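Local coordinates for protein glycosyl transferase family 9 (PDB 3TOV) that probably transfers a sugar, possibly a heptose as in related heptosyltransferases, from a nucleotide-activated donor to an acceptor using a GT-B fold, at residues F206-D211 / V235-T241; N191-A195 / D228-V232. All blocks are in the same frame, centred on the assembly; numbering follows the deposited sequence.

Interaction 1 (F206-D211 / V235-T241); sequences FAHVAD and VVEQMET
Two neighbouring helices of the C-terminal Rossmann-like domain of a GT-B fold meet where Asp-211, on helix 203-216, grips the turn that follows helix 229-237. Its carboxylate takes three hydrogen bonds from two consecutive residues of that turn, Glu-240 and Thr-241. OD2 receives the backbone N of Glu-240 at 3.1 Å on its syn side, a fairly straight bond (161° at the hydrogen). OD1 accepts twice from Thr-241: the backbone N lies 3.0 Å from OD1, on the syn side and 19° out of the carboxylate plane, while the OG1 hydroxyl reaches OD1 at 2.8 Å, nearly in line with the CG-OD1 bond. With chi1 at 65°, Thr-241 holds OG1 between its own backbone N and carbonyl carbon and offers N and OG1 to the same oxygen. Both oxygens of a buried acid are thus engaged and the carboxylate is fixed in rotation. Glu-240 OE2 comes to 4.2 Å from Asp-211 OD2, a like-charge approach that the backbone N-H groups would probably soften.

One helical turn earlier the contact is apolar. Ala-207 CB touches both Gln-238 CG, at 3.6 Å, and Val-235 CG1, and CG1 of Val-235 also faces Phe-206 CB. The selenomethionine Met-239 reaches across the helix surface, its CG near Ala-207 and its bent end bringing CE to 3.9 Å from Ala-210 CB. The small side chain of Ala-207 is consistent with the close approach of the backbones, its CA 5.0 Å from Val-235 CA. Gln-238 NE2 donates a hydrogen bond to Pro-234 O.

Behind this seam, Phe-206 stacks edge-to-face on Trp-201, Ala-210 rests on Phe-190 of strand 187-191, and Val-235 and Met-239 lean on Phe-222 of strand 219-222, so both helices pack on one face of the parallel sheet.

Interaction 2 (N191-A195 / D228-V232); sequences NIGSA and DLEMV
Met-231, a selenomethionine on helix 229-237, lays its end along the backbone of Gly-193 and Ser-194: SE lies 3.6 Å from Gly-193 CA, and CE is 3.6 Å from Ser-194 N. Its CG is anti to the carbonyl carbon (chi1 -60°), and a bend at chi3 turns CE along the loop. Beside it, Ile-192 sends CD1 to the carbonyl O of Met-231 and to Val-232, where CD1 and CG2 are 3.9 Å apart. Asp-228 presents OD1 to the Gly-193 peptide, 3.9 Å from its carbonyl C, without a hydrogen bond across the contact. The backbone angles of Gly-193 (phi 82°, psi 136°) suit a glycine.

Further out, Asp-228 OD2 accepts a weak bond from Gly-225 N, while its carbonyl O receives the N-H of Met-231. An alanine in place of Asp-228 would probably leave the Gly-225 N-H without this partner and open a gap beside Gly-193. Ser-194 O accepts a hydrogen bond from Arg-200 NH1.

The loop follows strand 187-191 and meets the first turns of the helix after strand 219-222, an arrangement of Rossmann-like domains; here it lies in the C-terminal half of a GT-B fold, which in relatives usually binds the nucleotide-sugar donor.

Both contacts use helix 229-237, interaction 2 near its N-terminal end and interaction 1 at its C-terminal end and the turn beyond, with centres 14 Å apart. Ile-192 joins them: its CB packs 3.5 Å from Phe-206 CE2, and its CD1 lies 3.9 Å from Val-235 CG2. Interaction 2 is buried, nearer the centre of the chain, and rests on van der Waals contact between the loop, its backbone and Ile-192, and the helix. Interaction 1 lies further out and is only partly buried, combining an apolar helix-helix seam with a carboxylate hydrogen-bonded to two backbone N-H groups and a threonine hydroxyl. Together they tie the crossover after strand 187-191 to the one after strand 219-222.

Interaction 1 (F206-D211 / V235-T241)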
loop_
_atom_site.group_PDB
_atom_site.type_symbol
_atom_site.label_atom_id
_atom_site.label_comp_id
_atom_site.label_asym_id
_atom_site.label_seq_id
_atom_site.Cartn_x
_atom_site.Cartn_y
_atom_site.Cartn_z
ATOM N N PHE A 206 -9.693 -1.980 20.637
ATOM C CA PHE A 206 -8.850 -0.894 20.177
ATOM C C PHE A 206 -8.854 0.178 21.241
ATOM O O PHE A 206 -7.816 0.738 21.588
ATOM C CB PHE A 206 -9.381 -0.308 18.880
ATOM C CG PHE A 206 -8.851 -0.968 17.667
ATOM C CD1 PHE A 206 -7.489 -0.984 17.419
ATOM C CD2 PHE A 206 -9.708 -1.573 16.762
ATOM C CE1 PHE A 206 -6.978 -1.607 16.281
ATOM C CE2 PHE A 206 -9.211 -2.194 15.624
ATOM C CZ PHE A 206 -7.839 -2.210 15.386
ATOM N N ALA A 207 -10.042 0.469 21.752
ATOM C CA ALA A 207 -10.193 1.490 22.772
ATOM C C ALA A 207 -9.317 1.194 23.991
ATOM O O ALA A 207 -8.592 2.067 24.457
ATOM C CB ALA A 207 -11.661 1.623 23.173
ATOM N N HIS A 208 -9.388 -0.037 24.499
ATOM C CA HIS A 208 -8.557 -0.476 25.630
ATOM C C HIS A 208 -7.057 -0.351 25.346
ATOM O O HIS A 208 -6.291 0.150 26.181
ATOM C CB HIS A 208 -8.870 -1.920 25.982
ATOM C CG HIS A 208 -10.191 -2.111 26.661
ATOM N ND1 HIS A 208 -11.282 -2.665 26.026
ATOM C CD2 HIS A 208 -10.589 -1.840 27.925
ATOM C CE1 HIS A 208 -12.299 -2.722 26.867
ATOM N NE2 HIS A 208 -11.905 -2.227 28.026
ATOM N N VAL A 209 -6.652 -0.814 24.166
ATOM C CA VAL A 209 -5.264 -0.741 23.728
ATOM C C VAL A 209 -4.723 0.687 23.673
ATOM O O VAL A 209 -3.720 1.010 24.307
ATOM C CB VAL A 209 -5.077 -1.414 22.350
ATOM C CG1 VAL A 209 -3.701 -1.076 21.769
ATOM C CG2 VAL A 209 -5.293 -2.930 22.458
ATOM N N ALA A 210 -5.386 1.540 22.901
ATOM C CA ALA A 210 -4.994 2.944 22.791
ATOM C C ALA A 210 -4.868 3.608 24.172
ATOM O O ALA A 210 -3.863 4.265 24.457
ATOM C CB ALA A 210 -5.981 3.689 21.922
ATOM N N ASP A 211 -5.895 3.420 25.009
ATOM C CA ASP A 211 -5.919 3.855 26.407
ATOM C C ASP A 211 -4.719 3.343 27.197
ATOM O O ASP A 211 -4.104 4.105 27.954
ATOM C CB ASP A 211 -7.194 3.355 27.090
ATOM C CG ASP A 211 -8.311 4.383 27.095
ATOM O OD1 ASP A 211 -8.025 5.589 26.912
ATOM O OD2 ASP A 211 -9.476 3.973 27.300
ATOM N N VAL A 235 -14.902 3.574 19.031
ATOM C CA VAL A 235 -13.678 3.457 19.791
ATOM C C VAL A 235 -13.507 4.712 20.636
ATOM O O VAL A 235 -13.642 4.675 21.859
ATOM C CB VAL A 235 -12.466 3.264 18.882
ATOM C CG1 VAL A 235 -11.187 3.079 19.711
ATOM C CG2 VAL A 235 -12.704 2.079 17.962
ATOM N N VAL A 236 -13.242 5.829 19.965
ATOM C CA VAL A 236 -12.925 7.090 20.633
ATOM C C VAL A 236 -13.964 7.523 21.662
ATOM O O VAL A 236 -13.672 8.322 22.550
ATOM C CB VAL A 236 -12.722 8.222 19.610
ATOM C CG1 VAL A 236 -11.413 8.031 18.873
ATOM C CG2 VAL A 236 -13.893 8.275 18.637
ATOM N N GLU A 237 -15.175 6.991 21.524
ATOM C CA GLU A 237 -16.274 7.273 22.437
ATOM C C GLU A 237 -15.980 6.767 23.844
ATOM O O GLU A 237 -16.288 7.441 24.827
ATOM C CB GLU A 237 -17.555 6.624 21.911
ATOM C CG GLU A 237 -18.773 6.792 22.799
ATOM C CD GLU A 237 -20.036 6.201 22.174
ATOM O OE1 GLU A 237 -21.085 6.152 22.864
ATOM O OE2 GLU A 237 -19.982 5.789 20.991
ATOM N N GLN A 238 -15.369 5.584 23.931
ATOM C CA GLN A 238 -15.162 4.901 25.215
ATOM C C GLN A 238 -13.723 4.922 25.721
ATOM O O GLN A 238 -13.366 4.166 26.616
ATOM C CB GLN A 238 -15.650 3.456 25.134
ATOM C CG GLN A 238 -14.981 2.634 24.049
ATOM C CD GLN A 238 -15.548 1.233 23.971
ATOM O OE1 GLN A 238 -15.649 0.533 24.985
ATOM N NE2 GLN A 238 -15.943 0.818 22.767
HETATM N N MSE A 239 -12.895 5.786 25.154
HETATM C CA MSE A 239 -11.554 5.962 25.674
HETATM C C MSE A 239 -11.516 7.012 26.792
HETATM O O MSE A 239 -12.123 8.080 26.686
HETATM C CB MSE A 239 -10.608 6.354 24.555
HETATM C CG MSE A 239 -10.444 5.298 23.493
HETATM SE SE MSE A 239 -9.288 5.973 22.083
HETATM C CE MSE A 239 -7.895 6.783 23.193
ATOM N N GLU A 240 -10.796 6.697 27.863
ATOM C CA GLU A 240 -10.623 7.619 28.973
ATOM C C GLU A 240 -9.447 8.570 28.744
ATOM O O GLU A 240 -9.206 9.464 29.554
ATOM C CB GLU A 240 -10.420 6.846 30.279
ATOM C CG GLU A 240 -11.344 5.651 30.459
ATOM C CD GLU A 240 -10.800 4.640 31.469
ATOM O OE1 GLU A 240 -10.273 5.079 32.519
ATOM O OE2 GLU A 240 -10.884 3.413 31.205
ATOM N N THR A 241 -8.711 8.364 27.652
ATOM C CA THR A 241 -7.604 9.254 27.282
ATOM C C THR A 241 -7.937 9.975 25.984
ATOM O O THR A 241 -8.876 9.589 25.286
ATOM C CB THR A 241 -6.243 8.509 27.115
ATOM O OG1 THR A 241 -6.305 7.588 26.004
ATOM C CG2 THR A 241 -5.848 7.782 28.411
#

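Interaction 2 (N191-A195 / D228-V232)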
loop_
_atom_site.group_PDB
_atom_site.type_symbol
_atom_site.label_atom_id
_atom_site.label_comp_id
_atom_site.label_asym_id
_atom_site.label_seq_id
_atom_site.Cartn_x
_atom_site.Cartn_y
_atom_site.Cartn_z
ATOM N N ASN A 191 -4.892 2.442 12.376
ATOM C CA ASN A 191 -5.739 2.435 11.206
ATOM C C ASN A 191 -6.589 1.183 11.329
ATOM O O ASN A 191 -6.159 0.093 10.977
ATOM C CB ASN A 191 -4.887 2.438 9.925
ATOM C CG ASN A 191 -5.658 1.979 8.691
ATOM O OD1 ASN A 191 -6.778 2.434 8.417
ATOM N ND2 ASN A 191 -5.053 1.069 7.936
ATOM N N ILE A 192 -7.785 1.349 11.881
ATOM C CA ILE A 192 -8.757 0.270 12.004
ATOM C C ILE A 192 -9.737 0.344 10.830
ATOM O O ILE A 192 -9.697 1.285 10.020
ATOM C CB ILE A 192 -9.546 0.429 13.318
ATOM C CG1 ILE A 192 -10.893 1.125 13.076
ATOM C CG2 ILE A 192 -8.747 1.248 14.324
ATOM C CD1 ILE A 192 -11.411 1.952 14.268
ATOM N N GLY A 193 -10.624 -0.636 10.728
ATOM C CA GLY A 193 -11.735 -0.507 9.804
ATOM C C GLY A 193 -11.478 -0.829 8.345
ATOM O O GLY A 193 -10.478 -0.409 7.747
ATOM N N SER A 194 -12.422 -1.573 7.776
ATOM C CA SER A 194 -12.313 -2.114 6.437
ATOM C C SER A 194 -13.727 -2.330 5.942
ATOM O O SER A 194 -14.650 -2.452 6.744
ATOM C CB SER A 194 -11.552 -3.455 6.470
ATOM O OG SER A 194 -11.583 -4.139 5.224
ATOM N N ALA A 195 -13.908 -2.366 4.625
ATOM C CA ALA A 195 -15.209 -2.693 4.065
ATOM C C ALA A 195 -15.614 -4.112 4.482
ATOM O O ALA A 195 -16.797 -4.447 4.545
ATOM C CB ALA A 195 -15.177 -2.562 2.559
ATOM N N ASP A 228 -14.664 5.595 7.324
ATOM C CA ASP A 228 -14.149 4.960 8.538
ATOM C C ASP A 228 -14.641 5.615 9.819
ATOM O O ASP A 228 -14.457 5.067 10.900
ATOM C CB ASP A 228 -12.621 4.944 8.547
ATOM C CG ASP A 228 -12.043 3.825 7.702
ATOM O OD1 ASP A 228 -12.719 2.782 7.543
ATOM O OD2 ASP A 228 -10.908 4.003 7.201
ATOM N N LEU A 229 -15.256 6.784 9.684
ATOM C CA LEU A 229 -15.686 7.597 10.813
ATOM C C LEU A 229 -16.645 6.842 11.739
ATOM O O LEU A 229 -16.582 6.974 12.962
ATOM C CB LEU A 229 -16.354 8.869 10.276
ATOM C CG LEU A 229 -15.861 10.255 10.715
ATOM C CD1 LEU A 229 -14.485 10.189 11.382
ATOM C CD2 LEU A 229 -15.862 11.222 9.535
ATOM N N GLU A 230 -17.534 6.054 11.145
ATOM C CA GLU A 230 -18.535 5.299 11.889
ATOM C C GLU A 230 -17.883 4.162 12.655
ATOM O O GLU A 230 -18.403 3.704 13.670
ATOM C CB GLU A 230 -19.559 4.724 10.917
ATOM C CG GLU A 230 -20.621 3.841 11.548
ATOM C CD GLU A 230 -21.619 3.314 10.521
ATOM O OE1 GLU A 230 -22.790 3.056 10.892
ATOM O OE2 GLU A 230 -21.229 3.159 9.341
HETATM N N MSE A 231 -16.740 3.703 12.150
HETATM C CA MSE A 231 -15.993 2.617 12.772
HETATM C C MSE A 231 -15.025 3.114 13.844
HETATM O O MSE A 231 -14.590 2.346 14.701
HETATM C CB MSE A 231 -15.253 1.806 11.706
HETATM C CG MSE A 231 -16.187 1.178 10.692
HETATM SE SE MSE A 231 -15.345 -0.115 9.515
HETATM C CE MSE A 231 -14.967 0.991 7.940
ATOM N N VAL A 232 -14.693 4.398 13.798
ATOM C CA VAL A 232 -13.796 4.991 14.775
ATOM C C VAL A 232 -14.546 5.602 15.957
ATOM O O VAL A 232 -14.103 5.513 17.108
ATOM C CB VAL A 232 -12.949 6.086 14.146
ATOM C CG1 VAL A 232 -11.956 6.627 15.154
ATOM C CG2 VAL A 232 -12.230 5.555 12.935
#